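Local atomic coordinates of putative cathepsin d (Ixodes ricinus, PDB entry 5N7Q), a protein that probably acts as a pepsin-family aspartic endopeptidase, a tick cathepsin D that cleaves proteins, here in its mature form in complex with the inhibitor pepstatin A. Residues P21-T26 against V92-S97; A98-Q103 against M145-L150; Q245-T250 against S266-T271; Q256-C261 against L297-F302. All blocks are in the same frame, centred on the assembly; numbering follows the deposited sequence. Where two conformers were deposited one is given.

Interaction 1 of 4, residues P21-T26 against V92-S97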
loop_
_atom_site.group_PDB
_atom_site.type_symbol
_atom_site.label_atom_id
_atom_site.label_comp_id
_atom_site.label_asym_id
_atom_site.label_seq_id
_atom_site.Cartn_x
_atom_site.Cartn_y
_atom_site.Cartn_z
ATOM N N PRO A 21 3.688 -14.046 -0.760
ATOM C CA PRO A 21 4.714 -14.856 -0.136
ATOM C C PRO A 21 6.152 -14.359 -0.277
ATOM O O PRO A 21 6.543 -13.832 -1.309
ATOM C CB PRO A 21 4.557 -16.193 -0.855
ATOM C CG PRO A 21 4.139 -15.792 -2.226
ATOM C CD PRO A 21 3.167 -14.684 -1.981
ATOM N N ILE A 22 6.915 -14.557 0.798
ATOM C CA ILE A 22 8.370 -14.378 0.765
ATOM C C ILE A 22 8.959 -15.502 1.581
ATOM O O ILE A 22 8.251 -16.151 2.323
ATOM C CB ILE A 22 8.872 -13.000 1.294
ATOM C CG1 ILE A 22 8.620 -12.804 2.801
ATOM C CG2 ILE A 22 8.260 -11.857 0.479
ATOM C CD1 ILE A 22 9.287 -11.575 3.414
ATOM N N SER A 23 10.258 -15.693 1.437
ATOM C CA SER A 23 10.975 -16.518 2.412
ATOM C C SER A 23 12.180 -15.813 2.932
ATOM O O SER A 23 12.731 -14.903 2.288
ATOM C CB SER A 23 11.357 -17.891 1.842
ATOM O OG SER A 23 12.442 -17.841 0.938
ATOM N N ILE A 24 12.585 -16.243 4.136
ATOM C CA ILE A 24 13.768 -15.736 4.805
ATOM C C ILE A 24 14.608 -16.938 5.218
ATOM O O ILE A 24 14.082 -17.915 5.730
ATOM C CB ILE A 24 13.411 -14.924 6.067
ATOM C CG1 ILE A 24 12.388 -13.804 5.776
ATOM C CG2 ILE A 24 14.663 -14.387 6.750
ATOM C CD1 ILE A 24 12.868 -12.605 4.979
ATOM N N GLY A 25 15.921 -16.841 5.037
ATOM C CA GLY A 25 16.857 -17.764 5.715
ATOM C C GLY A 25 17.155 -18.989 4.897
ATOM O O GLY A 25 16.625 -19.195 3.798
ATOM N N THR A 26 18.046 -19.805 5.458
ATOM C CA THR A 26 18.584 -20.991 4.785
ATOM C C THR A 26 18.543 -22.153 5.792
ATOM O O THR A 26 19.245 -22.102 6.779
ATOM C CB THR A 26 20.033 -20.754 4.328
ATOM O OG1 THR A 26 20.089 -19.525 3.570
ATOM C CG2 THR A 26 20.518 -21.889 3.485
ATOM N N VAL A 92 19.099 -13.831 4.288
ATOM C CA VAL A 92 18.657 -13.923 2.899
ATOM C C VAL A 92 17.141 -13.743 2.832
ATOM O O VAL A 92 16.431 -14.337 3.625
ATOM C CB VAL A 92 19.027 -15.308 2.316
ATOM C CG1 VAL A 92 18.418 -15.506 0.926
ATOM C CG2 VAL A 92 20.544 -15.485 2.259
ATOM N N CYS A 93 16.656 -12.946 1.869
ATOM C CA CYS A 93 15.219 -12.727 1.615
ATOM C C CYS A 93 14.942 -13.101 0.163
ATOM O O CYS A 93 15.666 -12.662 -0.737
ATOM C CB CYS A 93 14.855 -11.258 1.831
ATOM S SG CYS A 93 13.121 -10.835 1.466
ATOM N N ARG A 94 13.948 -13.955 -0.051
ATOM C CA ARG A 94 13.585 -14.404 -1.395
ATOM C C ARG A 94 12.204 -13.934 -1.790
ATOM O O ARG A 94 11.235 -14.100 -1.047
ATOM C CB ARG A 94 13.622 -15.934 -1.491
ATOM C CG ARG A 94 14.981 -16.500 -1.174
ATOM C CD ARG A 94 15.001 -18.005 -1.328
ATOM N NE ARG A 94 16.180 -18.575 -0.706
ATOM C CZ ARG A 94 16.367 -18.684 0.611
ATOM N NH1 ARG A 94 15.447 -18.263 1.498
ATOM N NH2 ARG A 94 17.486 -19.252 1.054
ATOM N N ILE A 95 12.145 -13.391 -3.004
ATOM C CA ILE A 95 10.915 -13.008 -3.687
ATOM C C ILE A 95 10.951 -13.676 -5.061
ATOM O O ILE A 95 11.837 -13.396 -5.867
ATOM C CB ILE A 95 10.817 -11.491 -3.887
ATOM C CG1 ILE A 95 10.752 -10.778 -2.532
ATOM C CG2 ILE A 95 9.629 -11.154 -4.788
ATOM C CD1 ILE A 95 10.896 -9.271 -2.629
ATOM N N GLY A 96 10.058 -14.633 -5.279
ATOM C CA GLY A 96 10.129 -15.474 -6.469
ATOM C C GLY A 96 11.518 -16.087 -6.573
ATOM O O GLY A 96 12.014 -16.649 -5.584
ATOM N N SER A 97 12.154 -15.959 -7.732
ATOM C CA SER A 97 13.499 -16.495 -7.942
ATOM C C SER A 97 14.606 -15.508 -7.562
ATOM O O SER A 97 15.792 -15.808 -7.731
ATOM C CB SER A 97 13.660 -16.964 -9.401
ATOM O OG SER A 97 13.681 -15.853 -10.267
HETATM O O HOH W 1 7.628 -15.182 -3.785
#

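Interaction 2 of 4, residues A98-Q103 against M145-L150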
loop_
_atom_site.group_PDB
_atom_site.type_symbol
_atom_site.label_atom_id
_atom_site.label_comp_id
_atom_site.label_asym_id
_atom_site.label_seq_id
_atom_site.Cartn_x
_atom_site.Cartn_y
_atom_site.Cartn_z
ATOM N N ALA A 98 14.249 -14.343 -7.023
ATOM C CA ALA A 98 15.243 -13.381 -6.567
ATOM C C ALA A 98 15.752 -13.798 -5.195
ATOM O O ALA A 98 14.949 -14.054 -4.312
ATOM C CB ALA A 98 14.669 -11.979 -6.492
ATOM N N LYS A 99 17.068 -13.833 -5.053
ATOM C CA LYS A 99 17.743 -14.139 -3.781
ATOM C C LYS A 99 18.467 -12.890 -3.329
ATOM O O LYS A 99 19.504 -12.526 -3.884
ATOM C CB LYS A 99 18.757 -15.267 -3.947
ATOM C CG LYS A 99 18.217 -16.509 -4.614
ATOM C CD LYS A 99 17.627 -17.499 -3.636
ATOM C CE LYS A 99 17.373 -18.845 -4.303
ATOM N NZ LYS A 99 17.579 -19.984 -3.368
ATOM N N VAL A 100 17.916 -12.243 -2.325
ATOM C CA VAL A 100 18.405 -10.945 -1.874
ATOM C C VAL A 100 19.239 -11.217 -0.635
ATOM O O VAL A 100 18.706 -11.420 0.454
ATOM C CB VAL A 100 17.250 -9.977 -1.534
ATOM C CG1 VAL A 100 17.811 -8.590 -1.210
ATOM C CG2 VAL A 100 16.245 -9.932 -2.679
ATOM N N SER A 101 20.550 -11.244 -0.825
ATOM C CA SER A 101 21.489 -11.478 0.279
ATOM C C SER A 101 21.569 -10.330 1.302
ATOM O O SER A 101 21.368 -9.142 0.975
ATOM C CB SER A 101 22.893 -11.763 -0.268
ATOM O OG SER A 101 22.902 -12.953 -1.055
ATOM N N GLY A 102 21.875 -10.683 2.547
ATOM C CA GLY A 102 22.194 -9.679 3.556
ATOM C C GLY A 102 21.104 -8.649 3.781
ATOM O O GLY A 102 21.384 -7.448 3.853
ATOM N N GLN A 103 19.865 -9.123 3.909
ATOM C CA GLN A 103 18.712 -8.242 4.029
ATOM C C GLN A 103 18.340 -7.997 5.503
ATOM O O GLN A 103 17.952 -8.932 6.209
ATOM C CB GLN A 103 17.502 -8.813 3.276
ATOM C CG GLN A 103 16.233 -7.974 3.403
ATOM C CD GLN A 103 16.431 -6.564 2.874
ATOM O OE1 GLN A 103 16.949 -6.410 1.771
ATOM N NE2 GLN A 103 16.078 -5.553 3.663
ATOM N N MET A 145 18.438 -3.586 -6.033
ATOM C CA MET A 145 19.162 -2.700 -6.949
ATOM C C MET A 145 20.667 -2.755 -6.736
ATOM O O MET A 145 21.433 -2.852 -7.700
ATOM C CB MET A 145 18.692 -1.258 -6.812
ATOM C CG MET A 145 17.278 -1.038 -7.322
ATOM S SD MET A 145 16.892 0.714 -7.457
ATOM C CE MET A 145 17.165 1.214 -5.766
ATOM N N LYS A 146 21.088 -2.704 -5.479
ATOM C CA LYS A 146 22.531 -2.801 -5.147
ATOM C C LYS A 146 23.160 -4.086 -5.682
ATOM O O LYS A 146 24.288 -4.072 -6.187
ATOM C CB LYS A 146 22.723 -2.738 -3.635
ATOM C CG LYS A 146 22.699 -1.347 -3.047
ATOM C CD LYS A 146 22.785 -1.391 -1.526
ATOM C CE LYS A 146 22.763 -0.010 -0.862
ATOM N NZ LYS A 146 21.651 0.898 -1.300
ATOM N N GLN A 147 22.406 -5.185 -5.616
ATOM C CA GLN A 147 22.873 -6.489 -6.091
ATOM C C GLN A 147 22.657 -6.713 -7.605
ATOM O O GLN A 147 22.913 -7.813 -8.108
ATOM C CB GLN A 147 22.216 -7.594 -5.252
ATOM C CG GLN A 147 22.650 -7.486 -3.795
ATOM C CD GLN A 147 21.935 -8.432 -2.851
ATOM O OE1 GLN A 147 21.713 -9.587 -3.170
ATOM N NE2 GLN A 147 21.638 -7.956 -1.640
ATOM N N GLY A 148 22.163 -5.676 -8.297
ATOM C CA GLY A 148 21.951 -5.693 -9.727
ATOM C C GLY A 148 20.892 -6.642 -10.213
ATOM O O GLY A 148 20.851 -6.984 -11.411
ATOM N N LEU A 149 19.965 -7.023 -9.339
ATOM C CA LEU A 149 19.014 -8.083 -9.674
ATOM C C LEU A 149 17.944 -7.667 -10.682
ATOM O O LEU A 149 17.304 -8.520 -11.268
ATOM C CB LEU A 149 18.335 -8.603 -8.409
ATOM C CG LEU A 149 19.277 -9.134 -7.329
ATOM C CD1 LEU A 149 18.476 -9.599 -6.133
ATOM C CD2 LEU A 149 20.144 -10.251 -7.895
ATOM N N LEU A 150 17.769 -6.367 -10.887
ATOM C CA LEU A 150 16.815 -5.849 -11.878
ATOM C C LEU A 150 17.483 -5.469 -13.195
ATOM O O LEU A 150 16.843 -4.893 -14.088
ATOM C CB LEU A 150 16.080 -4.618 -11.337
ATOM C CG LEU A 150 15.260 -4.723 -10.040
ATOM C CD1 LEU A 150 14.628 -6.093 -9.864
ATOM C CD2 LEU A 150 16.040 -4.336 -8.799
#

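Interaction 3 of 4, residues Q245-T250 against S266-T271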
loop_
_atom_site.group_PDB
_atom_site.type_symbol
_atom_site.label_atom_id
_atom_site.label_comp_id
_atom_site.label_asym_id
_atom_site.label_seq_id
_atom_site.Cartn_x
_atom_site.Cartn_y
_atom_site.Cartn_z
ATOM N N GLN A 245 -19.874 15.135 2.138
ATOM C CA GLN A 245 -21.147 15.872 2.144
ATOM C C GLN A 245 -21.793 15.898 0.761
ATOM O O GLN A 245 -23.007 15.643 0.636
ATOM C CB GLN A 245 -20.923 17.297 2.635
ATOM C CG GLN A 245 -22.257 17.971 2.956
ATOM C CD GLN A 245 -22.052 19.326 3.566
ATOM O OE1 GLN A 245 -21.148 19.513 4.394
ATOM N NE2 GLN A 245 -22.878 20.285 3.173
ATOM N N TYR A 246 -20.993 16.164 -0.275
ATOM C CA TYR A 246 -21.500 16.167 -1.651
ATOM C C TYR A 246 -22.031 14.791 -2.049
ATOM O O TYR A 246 -23.008 14.685 -2.786
ATOM C CB TYR A 246 -20.366 16.580 -2.593
ATOM C CG TYR A 246 -20.765 16.866 -4.020
ATOM C CD1 TYR A 246 -21.403 18.062 -4.350
ATOM C CD2 TYR A 246 -20.438 16.001 -5.061
ATOM C CE1 TYR A 246 -21.736 18.359 -5.654
ATOM C CE2 TYR A 246 -20.783 16.285 -6.373
ATOM C CZ TYR A 246 -21.408 17.500 -6.686
ATOM O OH TYR A 246 -21.744 17.804 -7.998
ATOM N N LEU A 247 -21.354 13.729 -1.587
ATOM C CA LEU A 247 -21.748 12.350 -1.935
ATOM C C LEU A 247 -22.877 11.778 -1.098
ATOM O O LEU A 247 -23.408 10.699 -1.424
ATOM C CB LEU A 247 -20.537 11.428 -1.851
ATOM C CG LEU A 247 -19.345 11.757 -2.756
ATOM C CD1 LEU A 247 -18.213 10.789 -2.464
ATOM C CD2 LEU A 247 -19.683 11.720 -4.234
ATOM N N GLY A 248 -23.229 12.450 -0.010
ATOM C CA GLY A 248 -24.241 11.926 0.927
ATOM C C GLY A 248 -23.671 10.961 1.961
ATOM O O GLY A 248 -24.398 10.156 2.544
ATOM N N GLY A 249 -22.355 11.015 2.181
ATOM C CA GLY A 249 -21.712 10.256 3.244
ATOM C C GLY A 249 -21.896 10.880 4.606
ATOM O O GLY A 249 -21.777 12.105 4.751
ATOM N N THR A 250 -22.167 10.043 5.605
ATOM C CA THR A 250 -22.361 10.508 6.976
ATOM C C THR A 250 -21.576 9.658 7.950
ATOM O O THR A 250 -21.290 8.477 7.706
ATOM C CB THR A 250 -23.850 10.485 7.383
ATOM O OG1 THR A 250 -24.345 9.141 7.325
ATOM C CG2 THR A 250 -24.692 11.416 6.489
ATOM N N SER A 266 -26.815 6.237 -7.820
ATOM C CA SER A 266 -26.934 7.656 -8.102
ATOM C C SER A 266 -25.658 8.456 -7.799
ATOM O O SER A 266 -25.623 9.648 -8.042
ATOM C CB SER A 266 -28.118 8.246 -7.337
ATOM O OG SER A 266 -29.338 7.692 -7.845
ATOM N N LEU A 267 -24.627 7.811 -7.242
ATOM C CA LEU A 267 -23.402 8.515 -6.845
ATOM C C LEU A 267 -22.567 8.939 -8.053
ATOM O O LEU A 267 -22.441 8.206 -9.006
ATOM C CB LEU A 267 -22.553 7.640 -5.939
ATOM C CG LEU A 267 -23.059 7.331 -4.545
ATOM C CD1 LEU A 267 -22.278 6.160 -3.973
ATOM C CD2 LEU A 267 -22.937 8.520 -3.627
ATOM N N PRO A 268 -22.043 10.156 -8.038
ATOM C CA PRO A 268 -21.199 10.627 -9.133
ATOM C C PRO A 268 -19.763 10.109 -9.108
ATOM O O PRO A 268 -19.246 9.709 -8.061
ATOM C CB PRO A 268 -21.210 12.146 -8.922
ATOM C CG PRO A 268 -21.282 12.282 -7.449
ATOM C CD PRO A 268 -22.157 11.162 -6.963
ATOM N N ASN A 269 -19.119 10.135 -10.263
ATOM C CA ASN A 269 -17.685 9.858 -10.330
ATOM C C ASN A 269 -16.911 10.917 -9.535
ATOM O O ASN A 269 -17.375 12.063 -9.374
ATOM C CB ASN A 269 -17.196 9.803 -11.787
ATOM C CG ASN A 269 -17.803 8.641 -12.582
ATOM O OD1 ASN A 269 -18.459 7.767 -12.045
ATOM N ND2 ASN A 269 -17.607 8.660 -13.907
ATOM N N VAL A 270 -15.730 10.533 -9.049
ATOM C CA VAL A 270 -14.759 11.448 -8.439
ATOM C C VAL A 270 -13.468 11.355 -9.244
ATOM O O VAL A 270 -13.009 10.267 -9.553
ATOM C CB VAL A 270 -14.520 11.112 -6.963
ATOM C CG1 VAL A 270 -13.446 11.970 -6.331
ATOM C CG2 VAL A 270 -15.810 11.270 -6.155
ATOM N N THR A 271 -12.895 12.504 -9.595
ATOM C CA THR A 271 -11.785 12.557 -10.556
ATOM C C THR A 271 -10.570 13.258 -9.975
ATOM O O THR A 271 -10.689 14.362 -9.425
ATOM C CB THR A 271 -12.246 13.270 -11.823
ATOM O OG1 THR A 271 -13.385 12.595 -12.361
ATOM C CG2 THR A 271 -11.124 13.332 -12.878
#

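Interaction 4 of 4, residues Q256-C261 against L297-F302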
loop_
_atom_site.group_PDB
_atom_site.type_symbol
_atom_site.label_atom_id
_atom_site.label_comp_id
_atom_site.label_asym_id
_atom_site.label_seq_id
_atom_site.Cartn_x
_atom_site.Cartn_y
_atom_site.Cartn_z
ATOM N N GLN A 256 -14.564 6.291 9.176
ATOM C CA GLN A 256 -15.085 6.365 7.819
ATOM C C GLN A 256 -16.532 6.854 7.720
ATOM O O GLN A 256 -17.429 6.576 8.538
ATOM C CB GLN A 256 -15.018 5.010 7.094
ATOM C CG GLN A 256 -13.617 4.539 6.731
ATOM C CD GLN A 256 -12.866 4.038 7.950
ATOM O OE1 GLN A 256 -13.337 3.138 8.640
ATOM N NE2 GLN A 256 -11.702 4.638 8.237
ATOM N N TYR A 257 -16.748 7.529 6.617
ATOM C CA TYR A 257 -18.061 7.912 6.209
ATOM C C TYR A 257 -18.813 6.721 5.613
ATOM O O TYR A 257 -18.217 5.892 4.945
ATOM C CB TYR A 257 -17.945 9.050 5.213
ATOM C CG TYR A 257 -17.669 10.378 5.891
ATOM C CD1 TYR A 257 -18.730 11.114 6.410
ATOM C CD2 TYR A 257 -16.383 10.885 6.023
ATOM C CE1 TYR A 257 -18.531 12.323 7.019
ATOM C CE2 TYR A 257 -16.164 12.129 6.634
ATOM C CZ TYR A 257 -17.252 12.818 7.146
ATOM O OH TYR A 257 -17.092 14.052 7.762
ATOM N N LEU A 258 -20.119 6.678 5.854
ATOM C CA LEU A 258 -20.988 5.602 5.330
ATOM C C LEU A 258 -21.970 6.156 4.324
ATOM O O LEU A 258 -22.443 7.304 4.449
ATOM C CB LEU A 258 -21.770 4.951 6.458
ATOM C CG LEU A 258 -20.924 4.397 7.604
ATOM C CD1 LEU A 258 -21.848 3.879 8.697
ATOM C CD2 LEU A 258 -19.956 3.336 7.128
ATOM N N LEU A 259 -22.302 5.318 3.349
ATOM C CA LEU A 259 -23.203 5.663 2.258
ATOM C C LEU A 259 -24.407 4.747 2.336
ATOM O O LEU A 259 -24.292 3.581 2.715
ATOM C CB LEU A 259 -22.488 5.493 0.922
ATOM C CG LEU A 259 -21.350 6.503 0.724
ATOM C CD1 LEU A 259 -20.358 6.034 -0.319
ATOM C CD2 LEU A 259 -21.876 7.895 0.364
ATOM N N ASP A 260 -25.572 5.266 1.976
ATOM C CA ASP A 260 -26.759 4.396 1.902
ATOM C C ASP A 260 -26.580 3.323 0.815
ATOM O O ASP A 260 -26.490 3.659 -0.354
ATOM C CB ASP A 260 -27.997 5.241 1.617
ATOM C CG ASP A 260 -29.288 4.442 1.718
ATOM O OD1 ASP A 260 -29.306 3.218 1.446
ATOM O OD2 ASP A 260 -30.296 5.060 2.112
ATOM N N CYS A 261 -26.591 2.044 1.205
ATOM C CA CYS A 261 -26.340 0.954 0.281
ATOM C C CYS A 261 -27.387 0.836 -0.823
ATOM O O CYS A 261 -27.109 0.197 -1.843
ATOM C CB CYS A 261 -26.187 -0.394 0.999
ATOM S SG CYS A 261 -24.712 -0.602 2.029
ATOM N N LEU A 297 -22.196 -2.866 5.537
ATOM C CA LEU A 297 -22.095 -1.413 5.351
ATOM C C LEU A 297 -21.520 -1.093 3.988
ATOM O O LEU A 297 -20.810 -1.903 3.389
ATOM C CB LEU A 297 -21.184 -0.806 6.403
ATOM C CG LEU A 297 -21.520 -1.100 7.866
ATOM C CD1 LEU A 297 -20.400 -0.537 8.730
ATOM C CD2 LEU A 297 -22.899 -0.584 8.260
ATOM N N CYS A 298 -21.815 0.109 3.522
ATOM C CA CYS A 298 -21.202 0.649 2.307
ATOM C C CYS A 298 -20.363 1.838 2.733
ATOM O O CYS A 298 -20.911 2.906 3.076
ATOM C CB CYS A 298 -22.272 1.030 1.302
ATOM S SG CYS A 298 -23.134 -0.449 0.712
ATOM N N VAL A 299 -19.051 1.634 2.710
ATOM C CA VAL A 299 -18.107 2.611 3.242
ATOM C C VAL A 299 -17.624 3.510 2.102
ATOM O O VAL A 299 -17.246 3.047 1.030
ATOM C CB VAL A 299 -16.943 1.880 3.928
ATOM C CG1 VAL A 299 -15.780 2.820 4.238
ATOM C CG2 VAL A 299 -17.447 1.192 5.183
ATOM N N SER A 300 -17.634 4.814 2.340
ATOM C CA SER A 300 -17.051 5.740 1.411
ATOM C C SER A 300 -15.541 5.545 1.374
ATOM O O SER A 300 -14.893 5.559 2.420
ATOM C CB SER A 300 -17.329 7.164 1.852
ATOM O OG SER A 300 -16.576 8.060 1.048
ATOM N N GLY A 301 -14.999 5.424 0.190
ATOM C CA GLY A 301 -13.565 5.260 0.019
ATOM C C GLY A 301 -12.746 6.524 0.166
ATOM O O GLY A 301 -11.570 6.513 -0.175
ATOM N N PHE A 302 -13.345 7.598 0.659
ATOM C CA PHE A 302 -12.625 8.834 0.975
ATOM C C PHE A 302 -12.707 9.090 2.450
ATOM O O PHE A 302 -13.802 9.341 2.975
ATOM C CB PHE A 302 -13.145 10.025 0.161
ATOM C CG PHE A 302 -13.246 9.731 -1.287
ATOM C CD1 PHE A 302 -12.132 9.784 -2.090
ATOM C CD2 PHE A 302 -14.455 9.346 -1.842
ATOM C CE1 PHE A 302 -12.231 9.466 -3.427
ATOM C CE2 PHE A 302 -14.564 9.037 -3.176
ATOM C CZ PHE A 302 -13.429 9.086 -3.975
HETATM O O HOH W 2 -14.708 7.333 4.577
HETATM O O HOH W 3 -23.726 1.783 4.804
#

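Interaction 1 of 4, residues P21-T26 against V92-S97
Ser23 and Arg94 face each other as a hydrogen-bonded pair of two antiparallel strands, 17-24 and 82-95, in the all-beta scaffold of a pepsin-like aspartic peptidase. The backbone ladder consists of Ser23 N to Arg94 O, Arg94 N to Ser23 O (2.8 Å) and, just past the end of the first strand, Gly25 N to Val92 O. At the other end of the ladder, past the Ser23-Arg94 pair, a water accepts from Gly96 N and donates to Pro21 O. Apolar contacts lie on the face that carries Ile24 and Cys93, where CD1 of Ile24 meets SG of Cys93 at 3.9 Å; Ile22 CG2 also reaches Ile95 CG1 at 4.1 Å. Leu42 and Leu44 of strand 42-45 pack on Ile22 and Ile24 respectively. Polar side-chain bonds occupy the other face. The Arg94 chain runs extended from CG to NE across Ser23, chi4 (73°) swings CZ out of the line of the chain, and NH1 donates to Ser23 OG at 3.1 Å. Positive phi at Gly25 accompanies the chain's departure from the strand, and its carbonyl meets the guanidinium end-on: O of Gly25 lies in the guanidinium plane, 2.7 Å from Arg94 NH1 and 2.9 Å from Arg94 NH2.

Interaction 2 of 4, residues A98-Q103 against M145-L150
Gln147 holds the backbone of Ser101 through both ends of its side-chain amide. OE1 of Gln147 accepts from Ser101 N at 3.1 Å, the N-H lying in the amide plane on a lone pair, while NE2 of Gln147 donates to Ser101 O at 2.9 Å from a slightly tilted position. The side chain leaves with CG anti to its own carbonyl carbon (chi1 -63°) and is extended beyond CG, which carries the amide across to the strand. Closer to the protein interior the packing is by van der Waals contact: Leu149 CD1 meets Val100 CG2 at 4.1 Å and also rests on Lys99 O (3.8 Å), and Val100 CG1 lies 3.9 Å from Gln147 NE2. Val100 is buried, with Asn143 and Met144 of helix 140-146 also against it. The outer side is looser. Ser101 is exposed and brings its CB no nearer than 3.8 Å to Gln147 OE1, and the Lys99 side chain leads away from the helix end. Gly148, with positive phi, closes helix 140-146 in a Schellman motif and lets the chain turn back to Leu149. Because the paired amide bonds use only main-chain atoms of Ser101, they imply a docking of helix end on strand 98-101 that is independent of the serine hydroxyl.

Interaction 3 of 4, residues Q245-T250 against S266-T271
Leu247 and Pro268 cross obliquely, with CD2 of the leucine set against the flank of the proline ring, 3.6 Å from Pro268 CG and 3.7 Å from Pro268 CD. Leu247 has CG anti to its carbonyl carbon (chi1 -60°), and chi2 of 176° then sends one methyl, CD1, anti to CA; the other, CD2, is the branch that meets the proline. That same CD2 comes within 4.3 Å of Val270 CG2, so a single methyl group bridges the loop and the start of strand 270-274. Tyr246 reaches the proline from the preceding position on the helix: its ring carbon CE2 lies 4.2 Å from Pro268 CG, and ring and proline are likewise inclined to each other. The phenol is fixed beyond this contact, where Tyr246 OH bonds to Ala213 O and Ser208 N. Leu267 approaches differently, directing CD2 at the backbone of the helix end, 3.1 Å from Leu247 O, and touching Leu247 CB at 4.2 Å. Ser206 of strand 198-206 and Tyr286 of helix 283-286 also pack on Leu247 and Val270. The contact across the two segments is thus wholly apolar apart from that close approach to a carbonyl. Gly248, with positive phi, ends helix 237-247 in a Schellman motif, and this capped C-terminus packed on a proline-containing strand entry joins helix to sheet in the C-terminal half of the pepsin-like fold.

Interaction 4 of 4, residues Q256-C261 against L297-F302
A disulfide ties the two segments covalently, Cys261 SG to Cys298 SG at 2.1 Å, with a CB-SG-SG-CB torsion of 117° that is wider than the usual value near 90°. Both cysteines place SG anti to the carbonyl carbon, and Leu264 packs on the Cys298 side. Beside the bridge a water takes the place of a direct rung, accepting from Cys298 N and donating to Leu259 O. The direct backbone bonds are Leu259 N to Cys298 O (2.8 Å), with the donor nearly along the C=O axis, and Ser300 N to Tyr257 O (2.9 Å). Between them Leu258 and Val299 form an antiparallel non-hydrogen-bonded pair, which attaches the short strand 258-259 to strand 295-304 in the C-terminal half of the pepsin-like fold. On the face bearing this pair, Leu258 CD2 meets Val299 CG2 at 3.8 Å and Leu297 CD1 at 4.2 Å. The other methyl of the valine, CG1, lies 3.7 Å from Gln256 CB; Gln256 also packs on a modified side chain of the bound peptide inhibitor. On the other face Leu259 CD1 rests 3.7 Å from Ser300 CA. A second water accepts from Tyr257 N and donates to the carbonyls of Ser300 and Phe302, while Tyr257 OH bonds to Asp241. Ser300 OG, anti to its backbone N (chi1 171°), accepts from Phe302 N at 3.3 Å in an ST turn and also bonds to Asn244 OD1.

In the fold
The four contacts form two adjoining pairs on opposite sides of the chain's centre. Interactions 1 and 2, with centres 11 Å apart, share the hairpin of strands 82-95 and 98-101: Cys93 O lies 2.8 Å from Val100 N, a probable hydrogen bond. Interactions 3 and 4, 10 Å apart, alternate along the chain and meet where Thr250 O approaches Leu258 N at 2.8 Å, again probably bonded. Between the pairs the centres are 38 to 45 Å apart. Interaction 1 comes nearest a predicted catalytic residue, the side chain of Ile22 lying about 12 Å from that of Asp36, whereas interaction 4 touches the bound inhibitor through Gln256.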